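Local coordinates for protein putative HAD-hydrolase YfnB (PDB 3ED5) that is a putative hydrolase of the haloacid dehalogenase superfamily, possibly with 5'-nucleotidase activity as in its family, though its natural substrate is not established, at residues Y7-F12 / D120-T125; F174-T179 / A196-C201; F109-N114 / E225-L230. All coordinates share one frame; numbering follows the deposited sequence.

How the interactions relate
All three interactions belong to the Rossmann-like core of this hydrolase. Interaction 1 is its buried middle, where strands 9-12 and 120-125 pair through backbone hydrogen bonds beside the predicted nucleophile. Interaction 2, partly buried, lies on the other side of strand 9-12; there leucine packing and one water join the lead-ins of strands 179-183 and 199-203, and Tyr7 OH meets Asp199 OD2. Interaction 3 joins two helices lying against the sheet face that carries Leu10 and Phe12, and depends chiefly on side chains: leucine packing, a methyl over a tyrosine ring and one amide-to-phenol bond. Ile112 and Leu230 tie it to interaction 1, while Cys201 touches Leu226.

Interaction 1 (Y7-F12 / D120-T125); sequences YRTLLF and DLYIVT
Asp120 opens the pairing of two neighbouring parallel strands in the Rossmann-like sheet of the HAD fold, its N donating to Arg8 O at 2.9 Å and its O accepting from Leu10 N. Its carboxylate is also tied to the first strand through a water, which donates to OD2 and hydrogen-bonds to Thr9 OG1. Leu121 lies on the opposite sheet face, side by side with Leu10 and pointing the same way; CD2 meets Leu10 CD1 at 3.7 Å and approaches Phe12 CE2 near the plane of that ring. Tyr122 returns to the Thr9 face. With CG anti to its carbonyl carbon (chi1 -64°), the ring swings back along the strand, where CE2 lies 3.7 Å from Thr9 CG2, while CB meets Leu11 CD2. Tyr122 OH hydrogen-bonds to Lys146 NZ; its backbone N donates to Leu10 O and its O accepts from Phe12 N at 2.8 Å. Ile123 shares a face with Phe12 and brings CD1 to 4.3 Å from Phe12 CB. Val124 ends the pairing, its side chain near that of Asp13, which directly follows Phe12 and is the nucleophile by similarity. Val124 N donates to Phe12 O at 2.9 Å, and on the Thr9 face Val124 CG2 rests 4.0 Å from Leu11 CB.

Interaction 2 (F174-T179 / A196-C201); sequences FSAEHT and AGLDTC
Leu198 has CG anti to its carbonyl carbon (chi1 -51°), and of its two methyls CD2 is the branch that touches Ala176 and Thr179. Phe174 has CG anti to its backbone N (chi1 173°), which swings the ring toward the same methyl. CD2 of Leu198 is therefore the hub: it lies 3.8 Å from Thr179 CB, 3.9 Å from Ala176 CB and 4.0 Å from Phe174 CZ, the last at the edge of the ring and near its plane. Ala176 CB also rests against Gly197 O. Gly197, with positive phi, forms the Schellman motif that ends helix 186-195.

The polar side of the contact is bridged by a single water. It donates to Ala176 O and to Thr179 O, and accepts from Asp199 N at 2.8 Å, bridging a gap of 3.9 Å between Thr179 O and Asp199 N. Thr179 itself is fixed from within its own turn: OG1 donates to Ser175 O at 2.7 Å, and His178 N reaches that oxygen from the opposite face of its carbonyl plane.

Asp199 OD2 hydrogen-bonds to Tyr7 OH and forms a salt bridge with Lys5. The contact thus joins the segment leading into strand 179-183 to the one leading into its parallel neighbour 199-203, with Leu11 of strand 9-12 and Phe168 of helix 161-169 also packing on Leu198.

Interaction 3 (F109-N114 / E225-L230); sequences FDLISN and ELYHIL
Tyr227 OH accepts a hydrogen bond from Asn114 ND2 at 2.9 Å, the one polar bond between these two helical segments. It is almost straight, 174° at the hydrogen, and the phenol oxygen lies in the amide plane, in line with an N-H held in that plane. The two side chains meet at about a right angle, their amide and ring planes turned 61° apart. Asn114 also contributes carbon: its CB comes to 3.6 Å from Tyr227 OH, and the tyrosine oxygen is further hemmed in by Leu111 CA at 3.4 Å.

Leu111 supplies the apolar half. Its CG stands anti to the backbone N, which sends the branch out from its helix toward the other one, and there the two methyls part company. CD1 goes over one face of the Tyr227 ring, offset toward the hydroxyl-bearing rim: it is 3.7 Å from CZ and 4.1 Å from the ring centroid, a CH-pi contact. As they pass, leucine and tyrosine run in opposite directions. CD2 instead meets Leu226 CD1 at 3.7 Å, these two leucines crossing at about a right angle.

The axes of the two short helical segments, 109-114 and 226-230, come no closer than 12.1 Å and run 26° apart, so long side chains have to span the distance. Leu226 reaches on to Phe12 of strand 9-12 and Ile220 of strand 218-220, and Asn234 near the C-terminus packs against both Asn114 and Tyr227. Helix 108-116, which leads into strand 120-125, and the C-terminal helix 226-230 thus lie together against one face of the parallel sheet, the layered alpha/beta packing of a Rossmann-like HAD core.

Interaction 1 (Y7-F12 / D120-T125)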
ATOM      1  N   TYR A   7      -3.913  18.768 -12.189  1.00 37.30           N
ATOM      2  CA  TYR A   7      -3.021  18.308 -11.134  1.00 33.89           C
ATOM      3  C   TYR A   7      -1.605  18.362 -11.635  1.00 33.24           C
ATOM      4  O   TYR A   7      -1.356  18.190 -12.834  1.00 33.45           O
ATOM      5  CB  TYR A   7      -3.321  16.857 -10.711  1.00 33.26           C
ATOM      6  CG  TYR A   7      -4.682  16.710 -10.112  1.00 32.85           C
ATOM      7  CD1 TYR A   7      -4.925  17.078  -8.783  1.00 30.39           C
ATOM      8  CD2 TYR A   7      -5.750  16.229 -10.896  1.00 34.20           C
ATOM      9  CE1 TYR A   7      -6.217  16.979  -8.238  1.00 30.92           C
ATOM     10  CE2 TYR A   7      -7.045  16.105 -10.363  1.00 32.64           C
ATOM     11  CZ  TYR A   7      -7.262  16.465  -9.042  1.00 31.30           C
ATOM     12  OH  TYR A   7      -8.520  16.313  -8.511  1.00 32.69           O
ATOM     13  N   ARG A   8      -0.675  18.574 -10.715  1.00 32.98           N
ATOM     14  CA  ARG A   8       0.743  18.561 -11.064  1.00 33.86           C
ATOM     15  C   ARG A   8       1.500  17.429 -10.386  1.00 33.28           C
ATOM     16  O   ARG A   8       2.508  16.963 -10.918  1.00 34.02           O
ATOM     17  CB  ARG A   8       1.382  19.889 -10.684  1.00 34.61           C
ATOM     18  CG  ARG A   8       0.895  21.024 -11.580  1.00 40.34           C
ATOM     19  CD  ARG A   8       1.810  22.234 -11.500  1.00 47.28           C
ATOM     20  NE  ARG A   8       1.725  22.902 -10.199  1.00 51.46           N
ATOM     21  CZ  ARG A   8       0.861  23.873  -9.915  1.00 51.43           C
ATOM     22  NH1 ARG A   8      -0.014  24.278 -10.835  1.00 52.78           N
ATOM     23  NH2 ARG A   8       0.877  24.438  -8.715  1.00 50.67           N
ATOM     24  N   THR A   9       0.996  17.001  -9.227  1.00 31.20           N
ATOM     25  CA  THR A   9       1.724  16.123  -8.328  1.00 31.15           C
ATOM     26  C   THR A   9       0.810  14.950  -8.012  1.00 29.80           C
ATOM     27  O   THR A   9      -0.303  15.171  -7.513  1.00 30.00           O
ATOM     28  CB  THR A   9       2.032  16.875  -7.034  1.00 31.51           C
ATOM     29  OG1 THR A   9       2.730  18.092  -7.356  1.00 34.57           O
ATOM     30  CG2 THR A   9       2.896  16.016  -6.076  1.00 31.07           C
ATOM     31  N   LEU A  10       1.284  13.724  -8.269  1.00 29.96           N
ATOM     32  CA  LEU A  10       0.492  12.507  -7.974  1.00 30.09           C
ATOM     33  C   LEU A  10       1.212  11.698  -6.902  1.00 28.99           C
ATOM     34  O   LEU A  10       2.412  11.410  -7.046  1.00 31.06           O
ATOM     35  CB  LEU A  10       0.271  11.633  -9.236  1.00 29.04           C
ATOM     36  CG  LEU A  10      -0.242  12.453 -10.441  1.00 30.60           C
ATOM     37  CD1 LEU A  10      -0.340  11.561 -11.686  1.00 31.91           C
ATOM     38  CD2 LEU A  10      -1.592  13.127 -10.137  1.00 29.27           C
ATOM     39  N   LEU A  11       0.494  11.366  -5.828  1.00 29.76           N
ATOM     40  CA  LEU A  11       1.036  10.541  -4.768  1.00 29.26           C
ATOM     41  C   LEU A  11       0.388   9.154  -4.871  1.00 30.16           C
ATOM     42  O   LEU A  11      -0.834   9.029  -4.781  1.00 30.59           O
ATOM     43  CB  LEU A  11       0.719  11.140  -3.391  1.00 29.99           C
ATOM     44  CG  LEU A  11       0.979  12.662  -3.202  1.00 30.27           C
ATOM     45  CD1 LEU A  11       0.634  13.054  -1.759  1.00 29.60           C
ATOM     46  CD2 LEU A  11       2.429  13.051  -3.506  1.00 30.75           C
ATOM     47  N   PHE A  12       1.218   8.145  -5.076  1.00 31.10           N
ATOM     48  CA  PHE A  12       0.685   6.795  -5.256  1.00 30.83           C
ATOM     49  C   PHE A  12       1.033   5.939  -4.052  1.00 31.04           C
ATOM     50  O   PHE A  12       2.181   5.852  -3.636  1.00 30.94           O
ATOM     51  CB  PHE A  12       1.324   6.125  -6.491  1.00 31.47           C
ATOM     52  CG  PHE A  12       0.682   6.485  -7.790  1.00 32.52           C
ATOM     53  CD1 PHE A  12      -0.387   5.754  -8.305  1.00 31.78           C
ATOM     54  CD2 PHE A  12       1.176   7.567  -8.534  1.00 31.31           C
ATOM     55  CE1 PHE A  12      -0.995   6.131  -9.535  1.00 32.15           C
ATOM     56  CE2 PHE A  12       0.600   7.925  -9.772  1.00 33.70           C
ATOM     57  CZ  PHE A  12      -0.476   7.217 -10.266  1.00 33.71           C
ATOM     58  N   ASP A 120       4.551  15.045 -11.755  1.00 32.03           N
ATOM     59  CA  ASP A 120       5.591  14.660 -10.806  1.00 32.68           C
ATOM     60  C   ASP A 120       5.026  13.523  -9.963  1.00 32.57           C
ATOM     61  O   ASP A 120       3.952  13.662  -9.347  1.00 33.96           O
ATOM     62  CB  ASP A 120       5.970  15.840  -9.920  1.00 32.39           C
ATOM     63  CG  ASP A 120       6.595  16.968 -10.701  1.00 36.61           C
ATOM     64  OD1 ASP A 120       7.296  16.690 -11.692  1.00 37.47           O
ATOM     65  OD2 ASP A 120       6.387  18.133 -10.305  1.00 39.62           O
ATOM     66  N   LEU A 121       5.709  12.378  -9.952  1.00 31.05           N
ATOM     67  CA  LEU A 121       5.160  11.217  -9.239  1.00 31.03           C
ATOM     68  C   LEU A 121       5.925  10.932  -7.949  1.00 30.23           C
ATOM     69  O   LEU A 121       7.149  10.990  -7.931  1.00 31.08           O
ATOM     70  CB  LEU A 121       5.219   9.967 -10.138  1.00 30.14           C
ATOM     71  CG  LEU A 121       4.727  10.129 -11.573  1.00 31.62           C
ATOM     72  CD1 LEU A 121       4.827   8.799 -12.340  1.00 32.56           C
ATOM     73  CD2 LEU A 121       3.291  10.712 -11.640  1.00 30.88           C
ATOM     74  N   TYR A 122       5.198  10.606  -6.887  1.00 29.13           N
ATOM     75  CA  TYR A 122       5.820  10.243  -5.625  1.00 29.54           C
ATOM     76  C   TYR A 122       5.135   8.988  -5.093  1.00 30.04           C
ATOM     77  O   TYR A 122       3.969   8.727  -5.396  1.00 32.67           O
ATOM     78  CB  TYR A 122       5.643  11.300  -4.561  1.00 29.85           C
ATOM     79  CG  TYR A 122       6.339  12.583  -4.961  1.00 30.55           C
ATOM     80  CD1 TYR A 122       7.668  12.803  -4.585  1.00 32.80           C
ATOM     81  CD2 TYR A 122       5.686  13.527  -5.744  1.00 36.63           C
ATOM     82  CE1 TYR A 122       8.341  13.982  -4.969  1.00 35.84           C
ATOM     83  CE2 TYR A 122       6.359  14.733  -6.133  1.00 34.95           C
ATOM     84  CZ  TYR A 122       7.671  14.923  -5.739  1.00 38.32           C
ATOM     85  OH  TYR A 122       8.364  16.072  -6.086  1.00 39.55           O
ATOM     86  N   ILE A 123       5.863   8.274  -4.250  1.00 30.41           N
ATOM     87  CA  ILE A 123       5.298   7.107  -3.538  1.00 30.96           C
ATOM     88  C   ILE A 123       5.000   7.506  -2.080  1.00 31.28           C
ATOM     89  O   ILE A 123       5.818   8.185  -1.456  1.00 31.37           O
ATOM     90  CB  ILE A 123       6.273   5.906  -3.518  1.00 31.91           C
ATOM     91  CG1 ILE A 123       6.468   5.303  -4.926  1.00 32.29           C
ATOM     92  CG2 ILE A 123       5.777   4.823  -2.496  1.00 32.76           C
ATOM     93  CD1 ILE A 123       5.211   4.632  -5.486  1.00 32.39           C
ATOM     94  N   VAL A 124       3.833   7.083  -1.557  1.00 31.42           N
ATOM     95  CA  VAL A 124       3.476   7.283  -0.150  1.00 30.62           C
ATOM     96  C   VAL A 124       3.056   5.908   0.392  1.00 30.64           C
ATOM     97  O   VAL A 124       2.062   5.327  -0.059  1.00 31.96           O
ATOM     98  CB  VAL A 124       2.402   8.399   0.086  1.00 31.50           C
ATOM     99  CG1 VAL A 124       3.055   9.806  -0.238  1.00 30.77           C
ATOM    100  CG2 VAL A 124       1.101   8.151  -0.764  1.00 33.97           C
ATOM    101  N   THR A 125       3.874   5.388   1.289  1.00 29.97           N
ATOM    102  CA  THR A 125       3.644   3.998   1.751  1.00 30.94           C
ATOM    103  C   THR A 125       3.926   3.794   3.246  1.00 31.39           C
ATOM    104  O   THR A 125       4.852   4.393   3.803  1.00 31.60           O
ATOM    105  CB  THR A 125       4.449   2.974   0.860  1.00 30.72           C
ATOM    106  OG1 THR A 125       4.112   1.614   1.264  1.00 33.02           O
ATOM    107  CG2 THR A 125       5.978   3.166   1.032  1.00 31.70           C
TER
HETATM  108  O   HOH W   1       5.397  18.378  -7.599  1.00 40.34           O

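Interaction 2 (F174-T179 / A196-C201)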
ATOM      1  N   PHE A 174       5.266  22.551  -3.286  1.00 36.69           N
ATOM      2  CA  PHE A 174       4.061  21.758  -3.017  1.00 36.74           C
ATOM      3  C   PHE A 174       2.802  22.627  -2.996  1.00 36.00           C
ATOM      4  O   PHE A 174       2.771  23.637  -2.289  1.00 35.19           O
ATOM      5  CB  PHE A 174       4.162  21.038  -1.661  1.00 36.21           C
ATOM      6  CG  PHE A 174       2.875  20.357  -1.266  1.00 37.98           C
ATOM      7  CD1 PHE A 174       2.031  20.931  -0.317  1.00 38.63           C
ATOM      8  CD2 PHE A 174       2.474  19.198  -1.906  1.00 36.67           C
ATOM      9  CE1 PHE A 174       0.817  20.326   0.007  1.00 39.14           C
ATOM     10  CE2 PHE A 174       1.263  18.610  -1.598  1.00 37.29           C
ATOM     11  CZ  PHE A 174       0.440  19.181  -0.628  1.00 36.78           C
ATOM     12  N   SER A 175       1.784  22.221  -3.753  1.00 34.27           N
ATOM     13  CA  SER A 175       0.450  22.814  -3.677  1.00 34.73           C
ATOM     14  C   SER A 175      -0.590  21.708  -3.500  1.00 34.78           C
ATOM     15  O   SER A 175      -0.750  20.882  -4.391  1.00 34.30           O
ATOM     16  CB  SER A 175       0.164  23.606  -4.968  1.00 35.70           C
ATOM     17  OG  SER A 175      -1.222  23.885  -5.124  1.00 37.82           O
ATOM     18  N   ALA A 176      -1.312  21.723  -2.379  1.00 33.65           N
ATOM     19  CA  ALA A 176      -2.382  20.735  -2.137  1.00 33.14           C
ATOM     20  C   ALA A 176      -3.429  20.734  -3.252  1.00 33.58           C
ATOM     21  O   ALA A 176      -3.834  19.670  -3.714  1.00 34.09           O
ATOM     22  CB  ALA A 176      -3.054  20.970  -0.790  1.00 32.56           C
ATOM     23  N   GLU A 177      -3.815  21.931  -3.716  1.00 32.69           N
ATOM     24  CA  GLU A 177      -4.860  22.070  -4.729  1.00 33.66           C
ATOM     25  C   GLU A 177      -4.520  21.341  -6.039  1.00 32.78           C
ATOM     26  O   GLU A 177      -5.417  20.967  -6.797  1.00 33.55           O
ATOM     27  CB  GLU A 177      -5.074  23.557  -5.010  1.00 34.48           C
ATOM     28  CG  GLU A 177      -6.163  23.839  -5.979  1.00 38.83           C
ATOM     29  CD  GLU A 177      -6.244  25.307  -6.315  1.00 45.80           C
ATOM     30  OE1 GLU A 177      -5.698  26.130  -5.552  1.00 50.07           O
ATOM     31  OE2 GLU A 177      -6.858  25.633  -7.352  1.00 51.01           O
ATOM     32  N   HIS A 178      -3.232  21.145  -6.301  1.00 32.52           N
ATOM     33  CA  HIS A 178      -2.763  20.514  -7.542  1.00 32.34           C
ATOM     34  C   HIS A 178      -2.165  19.148  -7.306  1.00 31.91           C
ATOM     35  O   HIS A 178      -1.349  18.672  -8.109  1.00 32.51           O
ATOM     36  CB  HIS A 178      -1.738  21.418  -8.210  1.00 32.55           C
ATOM     37  CG  HIS A 178      -2.293  22.761  -8.540  1.00 35.33           C
ATOM     38  ND1 HIS A 178      -2.992  23.007  -9.703  1.00 39.42           N
ATOM     39  CD2 HIS A 178      -2.303  23.920  -7.836  1.00 36.03           C
ATOM     40  CE1 HIS A 178      -3.384  24.273  -9.717  1.00 37.60           C
ATOM     41  NE2 HIS A 178      -2.988  24.842  -8.591  1.00 38.45           N
ATOM     42  N   THR A 179      -2.560  18.539  -6.194  1.00 31.98           N
ATOM     43  CA  THR A 179      -2.070  17.231  -5.822  1.00 31.64           C
ATOM     44  C   THR A 179      -3.210  16.219  -5.688  1.00 31.85           C
ATOM     45  O   THR A 179      -4.262  16.527  -5.119  1.00 32.81           O
ATOM     46  CB  THR A 179      -1.305  17.313  -4.482  1.00 31.25           C
ATOM     47  OG1 THR A 179      -0.235  18.244  -4.603  1.00 31.07           O
ATOM     48  CG2 THR A 179      -0.745  15.919  -4.044  1.00 31.18           C
ATOM     49  N   ALA A 196      -5.644  15.576   5.041  1.00 40.07           N
ATOM     50  CA  ALA A 196      -4.499  16.409   4.659  1.00 39.04           C
ATOM     51  C   ALA A 196      -4.816  17.452   3.582  1.00 38.74           C
ATOM     52  O   ALA A 196      -3.931  18.187   3.123  1.00 38.83           O
ATOM     53  CB  ALA A 196      -3.332  15.472   4.218  1.00 38.99           C
ATOM     54  N   GLY A 197      -6.081  17.544   3.191  1.00 37.61           N
ATOM     55  CA  GLY A 197      -6.514  18.562   2.264  1.00 36.20           C
ATOM     56  C   GLY A 197      -6.256  18.234   0.805  1.00 35.78           C
ATOM     57  O   GLY A 197      -6.179  19.154  -0.017  1.00 35.56           O
ATOM     58  N   LEU A 198      -6.149  16.939   0.485  1.00 33.88           N
ATOM     59  CA  LEU A 198      -5.965  16.491  -0.904  1.00 33.13           C
ATOM     60  C   LEU A 198      -7.213  15.877  -1.534  1.00 33.43           C
ATOM     61  O   LEU A 198      -7.965  15.164  -0.868  1.00 33.73           O
ATOM     62  CB  LEU A 198      -4.847  15.441  -0.998  1.00 33.17           C
ATOM     63  CG  LEU A 198      -3.501  15.787  -0.336  1.00 32.92           C
ATOM     64  CD1 LEU A 198      -2.612  14.609  -0.460  1.00 36.83           C
ATOM     65  CD2 LEU A 198      -2.883  17.033  -1.030  1.00 32.89           C
ATOM     66  N   ASP A 199      -7.366  16.076  -2.845  1.00 32.13           N
ATOM     67  CA  ASP A 199      -8.272  15.247  -3.639  1.00 32.00           C
ATOM     68  C   ASP A 199      -7.753  13.806  -3.569  1.00 30.62           C
ATOM     69  O   ASP A 199      -6.531  13.574  -3.502  1.00 29.58           O
ATOM     70  CB  ASP A 199      -8.329  15.728  -5.109  1.00 31.11           C
ATOM     71  CG  ASP A 199      -9.107  17.023  -5.272  1.00 33.51           C
ATOM     72  OD1 ASP A 199      -9.685  17.489  -4.273  1.00 32.70           O
ATOM     73  OD2 ASP A 199      -9.149  17.559  -6.403  1.00 32.62           O
ATOM     74  N   THR A 200      -8.681  12.853  -3.570  1.00 30.69           N
ATOM     75  CA  THR A 200      -8.352  11.425  -3.458  1.00 30.72           C
ATOM     76  C   THR A 200      -8.981  10.579  -4.580  1.00 30.69           C
ATOM     77  O   THR A 200     -10.112  10.844  -5.026  1.00 30.78           O
ATOM     78  CB  THR A 200      -8.896  10.853  -2.123  1.00 31.62           C
ATOM     79  OG1 THR A 200     -10.273  11.209  -1.999  1.00 30.87           O
ATOM     80  CG2 THR A 200      -8.132  11.443  -0.901  1.00 32.42           C
ATOM     81  N   CYS A 201      -8.260   9.528  -4.979  1.00 30.81           N
ATOM     82  CA  CYS A 201      -8.755   8.563  -5.979  1.00 30.79           C
ATOM     83  C   CYS A 201      -8.652   7.143  -5.404  1.00 30.83           C
ATOM     84  O   CYS A 201      -7.566   6.654  -5.169  1.00 30.99           O
ATOM     85  CB  CYS A 201      -7.945   8.696  -7.269  1.00 31.02           C
ATOM     86  SG  CYS A 201      -8.541   7.554  -8.556  1.00 32.87           S
TER
HETATM   87  O   HOH W   2      -6.234  18.128  -4.356  1.00 35.14           O

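Interaction 3 (F109-N114 / E225-L230)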
ATOM      1  N   PHE A 109       2.492  -0.538 -15.289  1.00 31.75           N
ATOM      2  CA  PHE A 109       3.773  -0.080 -15.865  1.00 32.17           C
ATOM      3  C   PHE A 109       3.525   0.971 -16.955  1.00 32.57           C
ATOM      4  O   PHE A 109       4.160   2.043 -16.958  1.00 32.15           O
ATOM      5  CB  PHE A 109       4.629  -1.235 -16.396  1.00 32.52           C
ATOM      6  CG  PHE A 109       5.989  -0.814 -16.823  1.00 31.44           C
ATOM      7  CD1 PHE A 109       7.055  -0.899 -15.930  1.00 32.47           C
ATOM      8  CD2 PHE A 109       6.212  -0.305 -18.111  1.00 32.91           C
ATOM      9  CE1 PHE A 109       8.342  -0.501 -16.298  1.00 31.91           C
ATOM     10  CE2 PHE A 109       7.498   0.111 -18.485  1.00 34.24           C
ATOM     11  CZ  PHE A 109       8.562  -0.009 -17.572  1.00 32.47           C
ATOM     12  N   ASP A 110       2.613   0.667 -17.874  1.00 33.02           N
ATOM     13  CA  ASP A 110       2.329   1.606 -18.970  1.00 34.25           C
ATOM     14  C   ASP A 110       1.757   2.931 -18.428  1.00 34.15           C
ATOM     15  O   ASP A 110       2.130   4.032 -18.914  1.00 33.66           O
ATOM     16  CB  ASP A 110       1.388   0.981 -19.993  1.00 34.61           C
ATOM     17  CG  ASP A 110       2.034  -0.168 -20.760  1.00 38.78           C
ATOM     18  OD1 ASP A 110       3.292  -0.304 -20.751  1.00 41.63           O
ATOM     19  OD2 ASP A 110       1.274  -0.950 -21.371  1.00 43.69           O
ATOM     20  N   LEU A 111       0.872   2.819 -17.434  1.00 33.84           N
ATOM     21  CA  LEU A 111       0.276   4.016 -16.807  1.00 34.80           C
ATOM     22  C   LEU A 111       1.360   4.890 -16.191  1.00 34.05           C
ATOM     23  O   LEU A 111       1.488   6.078 -16.526  1.00 33.28           O
ATOM     24  CB  LEU A 111      -0.772   3.660 -15.747  1.00 35.93           C
ATOM     25  CG  LEU A 111      -1.242   4.931 -15.002  1.00 37.05           C
ATOM     26  CD1 LEU A 111      -2.352   5.596 -15.863  1.00 38.72           C
ATOM     27  CD2 LEU A 111      -1.650   4.730 -13.594  1.00 39.00           C
ATOM     28  N   ILE A 112       2.158   4.321 -15.298  1.00 32.46           N
ATOM     29  CA  ILE A 112       3.215   5.095 -14.631  1.00 33.23           C
ATOM     30  C   ILE A 112       4.208   5.721 -15.646  1.00 32.73           C
ATOM     31  O   ILE A 112       4.592   6.885 -15.518  1.00 32.93           O
ATOM     32  CB  ILE A 112       3.919   4.226 -13.569  1.00 32.53           C
ATOM     33  CG1 ILE A 112       2.932   3.904 -12.416  1.00 33.63           C
ATOM     34  CG2 ILE A 112       5.226   4.849 -13.056  1.00 31.73           C
ATOM     35  CD1 ILE A 112       2.334   5.178 -11.711  1.00 33.72           C
ATOM     36  N   SER A 113       4.614   4.942 -16.648  1.00 32.88           N
ATOM     37  CA  SER A 113       5.534   5.443 -17.684  1.00 33.91           C
ATOM     38  C   SER A 113       4.931   6.654 -18.412  1.00 34.25           C
ATOM     39  O   SER A 113       5.622   7.668 -18.660  1.00 34.72           O
ATOM     40  CB  SER A 113       5.838   4.335 -18.690  1.00 34.66           C
ATOM     41  OG  SER A 113       6.635   4.853 -19.736  1.00 37.08           O
ATOM     42  N   ASN A 114       3.658   6.550 -18.776  1.00 33.75           N
ATOM     43  CA  ASN A 114       2.960   7.668 -19.418  1.00 35.23           C
ATOM     44  C   ASN A 114       2.842   8.880 -18.477  1.00 35.18           C
ATOM     45  O   ASN A 114       3.109  10.011 -18.879  1.00 35.15           O
ATOM     46  CB  ASN A 114       1.570   7.218 -19.936  1.00 35.48           C
ATOM     47  CG  ASN A 114       1.651   6.484 -21.268  1.00 37.34           C
ATOM     48  OD1 ASN A 114       2.602   6.671 -22.031  1.00 38.60           O
ATOM     49  ND2 ASN A 114       0.642   5.647 -21.559  1.00 39.45           N
ATOM     50  N   GLU A 225      -8.351   4.240 -16.090  1.00 33.72           N
ATOM     51  CA  GLU A 225      -9.388   5.267 -15.898  1.00 33.01           C
ATOM     52  C   GLU A 225      -8.779   6.610 -15.447  1.00 33.05           C
ATOM     53  O   GLU A 225      -9.458   7.633 -15.494  1.00 33.40           O
ATOM     54  CB  GLU A 225     -10.439   4.807 -14.891  1.00 33.70           C
ATOM     55  CG  GLU A 225     -11.235   3.582 -15.362  1.00 34.56           C
ATOM     56  CD  GLU A 225     -12.161   3.097 -14.264  1.00 38.40           C
ATOM     57  OE1 GLU A 225     -12.880   3.921 -13.696  1.00 43.06           O
ATOM     58  OE2 GLU A 225     -12.140   1.909 -13.935  1.00 41.76           O
ATOM     59  N   LEU A 226      -7.517   6.611 -15.003  1.00 32.36           N
ATOM     60  CA  LEU A 226      -6.854   7.854 -14.621  1.00 32.46           C
ATOM     61  C   LEU A 226      -6.611   8.813 -15.775  1.00 32.63           C
ATOM     62  O   LEU A 226      -6.534  10.020 -15.538  1.00 32.92           O
ATOM     63  CB  LEU A 226      -5.538   7.601 -13.901  1.00 32.76           C
ATOM     64  CG  LEU A 226      -5.694   7.246 -12.429  1.00 32.84           C
ATOM     65  CD1 LEU A 226      -4.327   6.751 -11.923  1.00 35.73           C
ATOM     66  CD2 LEU A 226      -6.201   8.430 -11.556  1.00 31.94           C
ATOM     67  N   TYR A 227      -6.487   8.296 -17.004  1.00 32.07           N
ATOM     68  CA  TYR A 227      -6.264   9.189 -18.166  1.00 32.75           C
ATOM     69  C   TYR A 227      -7.370  10.232 -18.252  1.00 31.88           C
ATOM     70  O   TYR A 227      -7.108  11.439 -18.402  1.00 32.63           O
ATOM     71  CB  TYR A 227      -6.131   8.407 -19.475  1.00 32.27           C
ATOM     72  CG  TYR A 227      -4.888   7.556 -19.497  1.00 34.22           C
ATOM     73  CD1 TYR A 227      -3.623   8.147 -19.409  1.00 36.42           C
ATOM     74  CD2 TYR A 227      -4.968   6.164 -19.613  1.00 35.46           C
ATOM     75  CE1 TYR A 227      -2.458   7.379 -19.411  1.00 38.55           C
ATOM     76  CE2 TYR A 227      -3.805   5.373 -19.627  1.00 37.43           C
ATOM     77  CZ  TYR A 227      -2.548   6.003 -19.538  1.00 38.39           C
ATOM     78  OH  TYR A 227      -1.391   5.262 -19.532  1.00 39.53           O
ATOM     79  N   HIS A 228      -8.617   9.782 -18.148  1.00 30.84           N
ATOM     80  CA  HIS A 228      -9.724  10.720 -18.211  1.00 30.18           C
ATOM     81  C   HIS A 228      -9.806  11.641 -17.004  1.00 29.69           C
ATOM     82  O   HIS A 228     -10.085  12.814 -17.167  1.00 31.17           O
ATOM     83  CB  HIS A 228     -11.061   9.986 -18.442  1.00 30.11           C
ATOM     84  CG  HIS A 228     -11.232   9.518 -19.851  1.00 30.25           C
ATOM     85  ND1 HIS A 228     -12.147   8.551 -20.209  1.00 29.59           N
ATOM     86  CD2 HIS A 228     -10.574   9.858 -20.987  1.00 30.59           C
ATOM     87  CE1 HIS A 228     -12.086   8.357 -21.514  1.00 30.18           C
ATOM     88  NE2 HIS A 228     -11.139   9.132 -22.010  1.00 32.65           N
ATOM     89  N   ILE A 229      -9.575  11.112 -15.806  1.00 29.93           N
ATOM     90  CA  ILE A 229      -9.638  11.935 -14.581  1.00 30.06           C
ATOM     91  C   ILE A 229      -8.568  13.024 -14.615  1.00 30.25           C
ATOM     92  O   ILE A 229      -8.810  14.177 -14.182  1.00 30.77           O
ATOM     93  CB  ILE A 229      -9.514  11.025 -13.331  1.00 29.69           C
ATOM     94  CG1 ILE A 229     -10.872  10.301 -13.129  1.00 30.84           C
ATOM     95  CG2 ILE A 229      -9.124  11.786 -12.060  1.00 30.99           C
ATOM     96  CD1 ILE A 229     -10.741   9.088 -12.215  1.00 33.92           C
ATOM     97  N   LEU A 230      -7.413  12.670 -15.167  1.00 30.67           N
ATOM     98  CA  LEU A 230      -6.270  13.602 -15.226  1.00 31.97           C
ATOM     99  C   LEU A 230      -6.328  14.470 -16.483  1.00 33.11           C
ATOM    100  O   LEU A 230      -5.502  15.398 -16.642  1.00 33.06           O
ATOM    101  CB  LEU A 230      -4.961  12.810 -15.181  1.00 31.89           C
ATOM    102  CG  LEU A 230      -4.745  12.037 -13.874  1.00 33.10           C
ATOM    103  CD1 LEU A 230      -3.450  11.226 -13.989  1.00 36.14           C
ATOM    104  CD2 LEU A 230      -4.692  12.966 -12.652  1.00 33.96           C
TER